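Local coordinates for prolyl 4-hydroxylase alpha subunit Fe(2+) 2OG dioxygenase domain-containing protein (Burkholderia ambifaria, PDB 3W21), which probably works as a 2-oxoglutarate-dependent dioxygenase of the prolyl 4-hydroxylase type, binding 2-oxoglutarate and, in this crystal, zinc at its metal site, at residues R102-L107 with E134-T139; R111-F116 with M258-I263. All coordinates share one frame; numbering follows the deposited sequence.

Overall arrangement
How a 2-oxoglutarate dioxygenase core is backed by helices can be followed in two neighbouring contacts whose centres lie 11 Å apart, on the same side of the chain's centre. Helices 86-107 and 111-120 follow each other in sequence; the first supplies residues 102-107 to contact 1, the second residues 111-116 to contact 2. Their partners come later, the loop 134-139 first and then strand 255-265, so the two pairings interleave along the chain. The contacts touch where strand 139-143 begins, through a probable hydrogen bond between Thr139 O and Gly259 N (2.8 Å). Strands 139-143 and 255-265 both carry 2-oxoglutarate-binding residues; helix 111-120 lies against the latter, helix 86-107 against the loop leading into the former.

Contact 1 of 2, residues R102-L107 with E134-T139; sequences RVNDGL and EFLLAT
Asn104, near the end of helix 86-107, uses its side-chain amide to bond Glu134, Phe135 and Leu137. Its ND2 gives a short, fairly straight bond to Phe135 O (2.7 Å, 160° at the hydrogen), with the carbonyl oxygen close to the amide plane. The same nitrogen reaches Glu134 OE1 at 3.2 Å, on its anti side but 31° out of the carboxylate plane. On the other end of the amide, OD1 accepts a weak bond from Leu137 N at 2.9 Å. Together these bonds would fix the amide's rotation and satisfy both polar atoms of a buried side chain. Glu134 OE1 also forms a salt bridge with Arg108, just beyond the helix. Outward from the amide, Leu137 lays CB 3.3 Å from Asn104 OD1. Leu136 has CG anti to its backbone N (chi1 175°), and its CD1 touches both Val103 CG1 (3.7 Å) and Leu107 CD1 (3.9 Å). Leu107 CD1 also touches Ala138 O at 3.3 Å. This is a helix-to-loop junction in which asparagine mimics a peptide group to bond buried backbone C=O and N-H; it joins helix 86-107 to the loop running into strand 139-143, which carries the 2-oxoglutarate-binding residues Arg141 and Tyr143.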
# COMPACT_ATOMS: atom_id res chain seq x y z
N ARG A 102 -7.61 4.30 4.45
CA ARG A 102 -8.75 5.26 4.39
C ARG A 102 -10.03 4.67 4.90
O ARG A 102 -10.84 5.33 5.53
CB ARG A 102 -9.02 5.77 2.96
CG ARG A 102 -7.90 6.61 2.35
CD ARG A 102 -7.95 8.12 2.61
NE ARG A 102 -6.63 8.78 2.47
CZ ARG A 102 -6.05 9.57 3.39
NH1 ARG A 102 -6.68 9.81 4.55
NH2 ARG A 102 -4.85 10.12 3.17
N VAL A 103 -10.26 3.40 4.61
CA VAL A 103 -11.60 2.84 4.72
C VAL A 103 -11.78 2.18 6.14
O VAL A 103 -12.86 2.23 6.73
CB VAL A 103 -11.77 1.84 3.56
CG1 VAL A 103 -12.61 0.67 3.96
CG2 VAL A 103 -12.25 2.51 2.25
N ASN A 104 -10.70 1.64 6.68
CA ASN A 104 -10.74 0.87 7.92
C ASN A 104 -11.10 1.63 9.20
O ASN A 104 -11.59 1.02 10.13
CB ASN A 104 -9.38 0.17 8.18
CG ASN A 104 -9.23 -1.15 7.41
OD1 ASN A 104 -10.10 -1.59 6.67
ND2 ASN A 104 -8.12 -1.77 7.59
N ASP A 105 -10.79 2.93 9.28
CA ASP A 105 -11.13 3.66 10.48
C ASP A 105 -12.62 3.63 10.70
O ASP A 105 -13.08 3.25 11.79
CB ASP A 105 -10.47 5.04 10.55
CG ASP A 105 -8.98 4.95 10.97
OD1 ASP A 105 -8.52 3.89 11.48
OD2 ASP A 105 -8.27 5.95 10.77
N GLY A 106 -13.38 3.90 9.64
CA GLY A 106 -14.81 3.61 9.62
C GLY A 106 -15.24 2.15 9.83
O GLY A 106 -16.11 1.85 10.65
N LEU A 107 -14.64 1.23 9.07
CA LEU A 107 -15.00 -0.19 9.17
C LEU A 107 -14.81 -0.72 10.59
O LEU A 107 -15.69 -1.42 11.07
CB LEU A 107 -14.17 -1.07 8.15
CG LEU A 107 -14.46 -0.80 6.68
CD1 LEU A 107 -13.63 -1.70 5.76
CD2 LEU A 107 -15.96 -1.04 6.45
N GLU A 134 -2.41 -2.01 7.65
CA GLU A 134 -3.57 -2.90 7.75
C GLU A 134 -4.03 -3.42 6.38
O GLU A 134 -4.00 -2.67 5.39
CB GLU A 134 -4.69 -2.11 8.40
CG GLU A 134 -4.40 -1.99 9.92
CD GLU A 134 -5.44 -1.18 10.63
OE1 GLU A 134 -6.35 -0.63 9.96
OE2 GLU A 134 -5.30 -1.08 11.87
N PHE A 135 -4.50 -4.65 6.33
CA PHE A 135 -5.29 -5.11 5.22
C PHE A 135 -6.65 -4.45 5.33
O PHE A 135 -7.06 -4.00 6.41
CB PHE A 135 -5.46 -6.63 5.27
CG PHE A 135 -4.23 -7.41 4.86
CD1 PHE A 135 -4.21 -8.19 3.66
CD2 PHE A 135 -3.09 -7.43 5.69
CE1 PHE A 135 -3.07 -8.94 3.31
CE2 PHE A 135 -1.94 -8.16 5.31
CZ PHE A 135 -1.93 -8.92 4.13
N LEU A 136 -7.39 -4.44 4.23
CA LEU A 136 -8.77 -4.02 4.22
C LEU A 136 -9.51 -4.91 5.22
O LEU A 136 -9.29 -6.12 5.25
CB LEU A 136 -9.41 -4.28 2.84
CG LEU A 136 -10.93 -4.01 2.67
CD1 LEU A 136 -11.12 -2.53 2.93
CD2 LEU A 136 -11.42 -4.32 1.26
N LEU A 137 -10.48 -4.34 5.95
CA LEU A 137 -11.08 -5.14 7.06
C LEU A 137 -12.22 -6.00 6.56
O LEU A 137 -12.39 -7.12 7.01
CB LEU A 137 -11.57 -4.18 8.14
CG LEU A 137 -11.23 -4.27 9.62
CD1 LEU A 137 -10.27 -5.32 10.11
CD2 LEU A 137 -11.04 -2.87 10.26
N ALA A 138 -13.01 -5.50 5.60
CA ALA A 138 -14.28 -6.14 5.28
C ALA A 138 -14.94 -5.42 4.15
O ALA A 138 -14.57 -4.28 3.89
CB ALA A 138 -15.22 -6.11 6.48
N THR A 139 -15.97 -6.02 3.56
CA THR A 139 -16.73 -5.40 2.48
C THR A 139 -18.22 -5.62 2.55
O THR A 139 -18.70 -6.65 3.08
CB THR A 139 -16.25 -5.97 1.09
OG1 THR A 139 -16.47 -7.38 1.06
CG2 THR A 139 -14.77 -5.81 0.89

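Contact 2 of 2, residues R111-F116 with M258-I263; sequences RFVRLF and MGLFLI. With AKG (2-oxoglutaric acid), chain D.
Helix-on-sheet packing of the double-stranded beta-helix core characteristic of 2-oxoglutarate dioxygenases is represented here by helix 111-120 lying against strand 255-265. The short segments run 31° apart with axes 9.7 Å from each other, and apolar side chains fill the interval without any hydrogen bond between them. Met258, a selenomethionine, covers one face of Phe112: CB sits 4.1 Å from the ring centroid, almost on the normal, as a CH-pi contact. Its SE lies oblique to the ring, 4.3 Å from the Phe112 centroid, a Met-aromatic contact with selenium replacing sulfur. With CG anti to the backbone N (chi1 -177°), the Phe112 ring reaches from the helix toward the strand, and Gly259 C sits at its edge, 3.8 Å from CE2. Leu260 serves both aromatics, placing CD1 3.9 Å from Phe112 CE2 and CD2 over a face of Phe116, 4.0 Å from its centroid. Farther along, Leu262 CD1 meets Phe116 CD2 at 3.8 Å. Phe261 takes the alternate side of the strand, its CZ 3.1 Å from O1 of 2-oxoglutarate. Strands 139-143, 178-183 and 268-272 pair with this strand, and Trp51 of helix 48-53, Ile27 of helix 23-31 and Met271 of strand 268-272 also pack here.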
# COMPACT_ATOMS: atom_id res chain seq x y z
N ARG A 111 -20.90 -2.31 13.27
CA ARG A 111 -21.36 -3.35 14.20
C ARG A 111 -21.01 -4.72 13.67
O ARG A 111 -20.63 -5.61 14.44
CB ARG A 111 -22.84 -3.28 14.36
CG ARG A 111 -23.27 -3.78 15.72
CD ARG A 111 -24.71 -3.48 15.98
NE ARG A 111 -25.27 -4.48 16.90
CZ ARG A 111 -26.55 -4.53 17.25
NH1 ARG A 111 -27.41 -3.62 16.75
NH2 ARG A 111 -26.98 -5.47 18.07
N PHE A 112 -21.10 -4.89 12.34
CA PHE A 112 -20.55 -6.12 11.70
C PHE A 112 -19.12 -6.38 12.17
O PHE A 112 -18.86 -7.45 12.65
CB PHE A 112 -20.66 -6.09 10.16
CG PHE A 112 -20.17 -7.37 9.49
CD1 PHE A 112 -20.85 -8.56 9.67
CD2 PHE A 112 -19.03 -7.37 8.72
CE1 PHE A 112 -20.37 -9.75 9.09
CE2 PHE A 112 -18.53 -8.55 8.15
CZ PHE A 112 -19.22 -9.72 8.32
N VAL A 113 -18.17 -5.48 11.95
CA VAL A 113 -16.75 -5.78 12.34
C VAL A 113 -16.61 -5.98 13.85
O VAL A 113 -15.90 -6.91 14.31
CB VAL A 113 -15.71 -4.75 11.83
CG1 VAL A 113 -14.35 -5.05 12.43
CG2 VAL A 113 -15.66 -4.71 10.31
N ARG A 114 -17.35 -5.18 14.60
CA ARG A 114 -17.31 -5.30 16.07
C ARG A 114 -17.81 -6.67 16.53
O ARG A 114 -17.33 -7.24 17.52
CB ARG A 114 -18.06 -4.12 16.72
CG ARG A 114 -17.22 -2.84 16.77
CD ARG A 114 -17.70 -1.92 17.89
NE ARG A 114 -18.11 -0.58 17.40
CZ ARG A 114 -17.47 0.57 17.64
NH1 ARG A 114 -16.34 0.61 18.35
NH2 ARG A 114 -17.95 1.71 17.14
N LEU A 115 -18.76 -7.21 15.80
CA LEU A 115 -19.21 -8.55 16.13
C LEU A 115 -18.00 -9.47 16.37
O LEU A 115 -17.97 -10.21 17.35
CB LEU A 115 -20.14 -9.02 15.02
CG LEU A 115 -21.00 -10.24 15.19
CD1 LEU A 115 -21.98 -10.04 16.35
CD2 LEU A 115 -21.72 -10.35 13.86
N PHE A 116 -16.96 -9.39 15.54
CA PHE A 116 -15.81 -10.28 15.66
C PHE A 116 -14.73 -9.71 16.56
O PHE A 116 -14.08 -10.43 17.34
CB PHE A 116 -15.22 -10.55 14.25
CG PHE A 116 -16.17 -11.24 13.33
CD1 PHE A 116 -16.99 -10.51 12.45
CD2 PHE A 116 -16.30 -12.61 13.36
CE1 PHE A 116 -17.90 -11.12 11.66
CE2 PHE A 116 -17.23 -13.24 12.55
CZ PHE A 116 -18.01 -12.50 11.68
N MSE A 258 -22.51 -8.75 3.71
CA MSE A 258 -21.35 -8.04 4.21
C MSE A 258 -20.43 -9.16 4.61
O MSE A 258 -20.89 -10.05 5.31
CB MSE A 258 -21.88 -7.56 5.58
CG MSE A 258 -21.55 -6.17 5.92
SE MSE A 258 -22.78 -5.88 7.47
CE MSE A 258 -24.05 -5.06 6.29
N GLY A 259 -19.12 -9.09 4.32
CA GLY A 259 -18.29 -10.26 4.63
C GLY A 259 -16.88 -9.89 5.06
O GLY A 259 -16.42 -8.79 4.80
N LEU A 260 -16.19 -10.83 5.67
CA LEU A 260 -14.77 -10.71 5.88
C LEU A 260 -14.22 -12.13 6.08
O LEU A 260 -14.98 -13.08 6.02
CB LEU A 260 -14.52 -9.78 7.07
CG LEU A 260 -14.57 -10.14 8.57
CD1 LEU A 260 -14.94 -8.96 9.51
CD2 LEU A 260 -15.16 -11.45 9.03
N PHE A 261 -12.90 -12.25 6.26
CA PHE A 261 -12.29 -13.52 6.55
C PHE A 261 -11.48 -13.44 7.84
O PHE A 261 -11.01 -12.38 8.23
CB PHE A 261 -11.33 -13.87 5.37
CG PHE A 261 -12.05 -14.14 4.07
CD1 PHE A 261 -12.39 -15.46 3.72
CD2 PHE A 261 -12.33 -13.11 3.18
CE1 PHE A 261 -12.99 -15.74 2.53
CE2 PHE A 261 -12.95 -13.38 1.94
CZ PHE A 261 -13.29 -14.71 1.62
N LEU A 262 -11.20 -14.59 8.42
CA LEU A 262 -10.45 -14.65 9.70
C LEU A 262 -9.36 -15.66 9.57
O LEU A 262 -9.57 -16.73 9.02
CB LEU A 262 -11.39 -15.16 10.83
CG LEU A 262 -12.58 -14.22 11.12
CD1 LEU A 262 -13.80 -14.97 11.69
CD2 LEU A 262 -12.13 -13.21 12.14
N ILE A 263 -8.18 -15.34 10.10
CA ILE A 263 -7.17 -16.36 10.35
C ILE A 263 -6.72 -16.23 11.81
O ILE A 263 -6.69 -15.13 12.37
CB ILE A 263 -5.98 -16.25 9.39
CG1 ILE A 263 -5.33 -14.83 9.40
CG2 ILE A 263 -6.47 -16.71 8.00
CD1 ILE A 263 -4.03 -14.78 8.52
C1 AKG D . -16.96 -15.65 0.55
O1 AKG D . -15.77 -15.94 0.28
O2 AKG D . -17.34 -15.30 1.71
C2 AKG D . -17.94 -15.75 -0.56
O5 AKG D . -17.83 -16.63 -1.41
C3 AKG D . -19.07 -14.77 -0.66
C4 AKG D . -20.16 -15.08 0.37
C5 AKG D . -21.27 -14.08 0.18
O3 AKG D . -22.39 -14.56 -0.11
O4 AKG D . -21.06 -12.83 0.30